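Local coordinates for protein SYE1 (Shewanella oneidensis, PDB 4AWT) that binds flavin mononucleotide and probably acts as an NAD(P)H-dependent oxidoreductase of the Old Yellow Enzyme type, reducing carbon-carbon double bonds, at residues A[72-77]-A[164-169]. The protein carries 1 engineered substitution. Numbering follows the deposited sequence.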
ATOM      1  N   PRO A  72      -2.044  12.318   2.097  1.00  6.14           N
ATOM      2  CA  PRO A  72      -0.778  13.029   2.175  1.00  6.50           C
ATOM      3  C   PRO A  72       0.097  12.743   0.994  1.00  6.21           C
ATOM      4  O   PRO A  72       0.216  11.595   0.567  1.00  7.17           O
ATOM      5  CB  PRO A  72      -0.127  12.428   3.449  1.00  6.81           C
ATOM      6  CG  PRO A  72      -0.702  11.010   3.493  1.00  6.99           C
ATOM      7  CD  PRO A  72      -2.140  11.187   3.043  1.00  6.59           C
ATOM      8  N   GLY A  73       0.769  13.764   0.458  1.00  6.22           N
ATOM      9  CA  GLY A  73       1.731  13.563  -0.580  1.00  6.12           C
ATOM     10  C   GLY A  73       3.133  13.361  -0.068  1.00  5.93           C
ATOM     11  O   GLY A  73       3.431  13.509   1.115  1.00  6.43           O
ATOM     12  N   ILE A  74       4.053  13.059  -1.021  1.00  6.00           N
ATOM     13  CA  ILE A  74       5.456  12.883  -0.704  1.00  6.25           C
ATOM     14  C   ILE A  74       6.337  13.547  -1.741  1.00  6.95           C
ATOM     15  O   ILE A  74       7.462  13.095  -1.989  1.00  7.89           O
ATOM     16  CB  ILE A  74       5.796  11.414  -0.407  1.00  6.44           C
ATOM     17  CG1 ILE A  74       7.113  11.230   0.336  1.00  7.38           C
ATOM     18  CG2 ILE A  74       5.693  10.548  -1.653  1.00  6.94           C
ATOM     19  CD1 ILE A  74       7.172   9.935   1.124  1.00  7.86           C
ATOM     20  N   TYR A  75       5.867  14.639  -2.342  1.00  7.12           N
ATOM     21  CA  TYR A  75       6.593  15.306  -3.407  1.00  7.18           C
ATOM     22  C   TYR A  75       6.982  16.757  -3.096  1.00  7.70           C
ATOM     23  O   TYR A  75       7.864  17.256  -3.819  1.00 10.73           O
ATOM     24  CB  TYR A  75       5.848  15.205  -4.765  1.00  7.94           C
ATOM     25  CG  TYR A  75       4.479  15.758  -4.754  1.00  7.74           C
ATOM     26  CD1 TYR A  75       4.232  17.112  -5.023  1.00  8.43           C
ATOM     27  CD2 TYR A  75       3.351  14.986  -4.452  1.00  7.95           C
ATOM     28  CE1 TYR A  75       2.968  17.646  -4.995  1.00  9.50           C
ATOM     29  CE2 TYR A  75       2.088  15.496  -4.406  1.00  8.76           C
ATOM     30  CZ  TYR A  75       1.906  16.863  -4.691  1.00 10.31           C
ATOM     31  OH  TYR A  75       0.643  17.401  -4.631  1.00 13.85           O
ATOM     32  N   THR A  76       6.439  17.430  -2.120  1.00  8.04           N
ATOM     33  CA  THR A  76       6.875  18.792  -1.801  1.00  8.59           C
ATOM     34  C   THR A  76       7.754  18.796  -0.562  1.00  8.42           C
ATOM     35  O   THR A  76       7.713  17.866   0.268  1.00  8.15           O
ATOM     36  CB  THR A  76       5.695  19.711  -1.572  1.00  9.28           C
ATOM     37  OG1 THR A  76       5.064  19.341  -0.321  1.00  8.99           O
ATOM     38  CG2 THR A  76       4.666  19.711  -2.698  1.00 10.84           C
ATOM     39  N   PRO A  77       8.552  19.834  -0.396  1.00  9.31           N
ATOM     40  CA  PRO A  77       9.384  19.903   0.801  1.00  9.74           C
ATOM     41  C   PRO A  77       8.558  19.857   2.101  1.00  8.65           C
ATOM     42  O   PRO A  77       8.962  19.241   3.080  1.00  8.69           O
ATOM     43  CB  PRO A  77      10.131  21.246   0.640  1.00 11.85           C
ATOM     44  CG  PRO A  77      10.213  21.395  -0.863  1.00 14.06           C
ATOM     45  CD  PRO A  77       8.870  20.940  -1.371  1.00 12.30           C
ATOM     46  N   ARG A 164      10.941   7.444  -8.620  1.00  6.05           N
ATOM     47  CA  ARG A 164      12.327   7.458  -8.197  0.65  6.51           C
ATOM     48  C   ARG A 164      12.562   8.577  -7.193  1.00  6.14           C
ATOM     49  O   ARG A 164      13.174   8.395  -6.138  1.00  6.92           O
ATOM     50  CB  ARG A 164      13.222   7.585  -9.449  0.65  6.53           C
ATOM     51  CG  ARG A 164      14.647   7.136  -9.194  0.65  6.36           C
ATOM     52  CD  ARG A 164      15.526   7.468 -10.405  0.65  6.53           C
ATOM     53  NE  ARG A 164      16.849   6.922 -10.285  0.65  7.18           N
ATOM     54  CZ  ARG A 164      17.760   7.380  -9.449  0.65  6.96           C
ATOM     55  NH1 ARG A 164      17.542   8.450  -8.687  0.65  7.84           N
ATOM     56  NH2 ARG A 164      18.947   6.783  -9.379  0.65  8.55           N
ATOM     57  N   GLN A 165      12.080   9.767  -7.548  1.00  6.31           N
ATOM     58  CA  GLN A 165      12.270  10.898  -6.664  1.00  6.65           C
ATOM     59  C   GLN A 165      11.499  10.727  -5.360  1.00  6.11           C
ATOM     60  O   GLN A 165      11.982  11.128  -4.301  1.00  6.76           O
ATOM     61  CB  GLN A 165      11.882  12.201  -7.371  1.00  7.34           C
ATOM     62  CG  GLN A 165      12.193  13.430  -6.529  1.00  8.65           C
ATOM     63  CD  GLN A 165      13.645  13.568  -6.180  1.00 10.45           C
ATOM     64  OE1 GLN A 165      14.041  13.819  -4.972  1.00 12.19           O
ATOM     65  NE2 GLN A 165      14.516  13.412  -7.112  1.00 13.05           N
ATOM     66  N   ALA A 166      10.307  10.143  -5.436  1.00  6.19           N
ATOM     67  CA  ALA A 166       9.520   9.921  -4.235  1.00  6.13           C
ATOM     68  C   ALA A 166      10.247   8.997  -3.270  1.00  5.85           C
ATOM     69  O   ALA A 166      10.157   9.163  -2.061  1.00  6.41           O
ATOM     70  CB  ALA A 166       8.163   9.353  -4.561  1.00  6.33           C
ATOM     71  N   ALA A 167      10.990   8.007  -3.802  1.00  6.11           N
ATOM     72  CA  ALA A 167      11.769   7.132  -2.942  1.00  6.31           C
ATOM     73  C   ALA A 167      12.853   7.908  -2.216  1.00  6.20           C
ATOM     74  O   ALA A 167      13.098   7.732  -1.017  1.00  6.65           O
ATOM     75  CB  ALA A 167      12.335   5.993  -3.746  1.00  6.85           C
ATOM     76  N   LEU A 168      13.569   8.803  -2.946  1.00  6.52           N
ATOM     77  CA  LEU A 168      14.560   9.640  -2.317  1.00  6.89           C
ATOM     78  C   LEU A 168      13.902  10.548  -1.281  1.00  6.37           C
ATOM     79  O   LEU A 168      14.462  10.767  -0.191  1.00  7.25           O
ATOM     80  CB  LEU A 168      15.295  10.485  -3.365  1.00  7.86           C
ATOM     81  CG  LEU A 168      16.116   9.668  -4.355  1.00 11.58           C
ATOM     82  CD1 LEU A 168      16.672  10.654  -5.409  1.00 15.05           C
ATOM     83  CD2 LEU A 168      17.221   8.914  -3.692  1.00 13.20           C
ATOM     84  N   ASN A 169      12.733  11.088  -1.600  1.00  6.55           N
ATOM     85  CA  ASN A 169      12.025  11.950  -0.664  1.00  6.37           C
ATOM     86  C   ASN A 169      11.656  11.167   0.608  1.00  6.15           C
ATOM     87  O   ASN A 169      11.734  11.716   1.712  1.00  6.81           O
ATOM     88  CB  ASN A 169      10.780  12.489  -1.315  1.00  6.37           C
ATOM     89  CG  ASN A 169      11.050  13.446  -2.458  1.00  6.92           C
ATOM     90  OD1 ASN A 169      12.197  13.885  -2.660  1.00  7.40           O
ATOM     91  ND2 ASN A 169      10.003  13.775  -3.167  1.00  7.22           N
TER
HETATM   92  O   HOH W   1       9.796  15.899  -5.202  1.00 10.17           O
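Asn-169 reaches from its helix to the backbone of Ile-74. Its ND2 donates to Ile-74 O at 2.9 Å. The N-H...O angle is 158°, and the donor meets a lone pair in the carbonyl plane. The oxygen also lies close to the amide plane of Asn-169, 13° out of it. CG of Asn-169 stands beside its own backbone N (chi1 -67°), which turns the amide to the loop. The same ND2 gives a hydrogen bond to a water, 2.9 Å away. That water donates in turn to Tyr-75 O, bridging the amide to the next carbonyl. One NH2 group thus holds Ile-74 O directly and Tyr-75 O through the water. Beside the hydrogen bond, CG2 of Ile-74 packs on CB of Ala-166 at 4.0 Å.

The fold is a TIM barrel. Segment 72-77 ends the loop after strand 53-60 and enters helix 77-92, and here it meets helix 153-172 on the outer layer. A leucine in place of Asn-169 would probably leave Ile-74 O without this donor and break the water bridge. Ile-80 also touches the Asn-169 side chain. Ile-74 packs further on Trp-83, Thr-59 and Phe-175. Gln-79 OE1 accepts from the backbone N of both Tyr-75 and Thr-76.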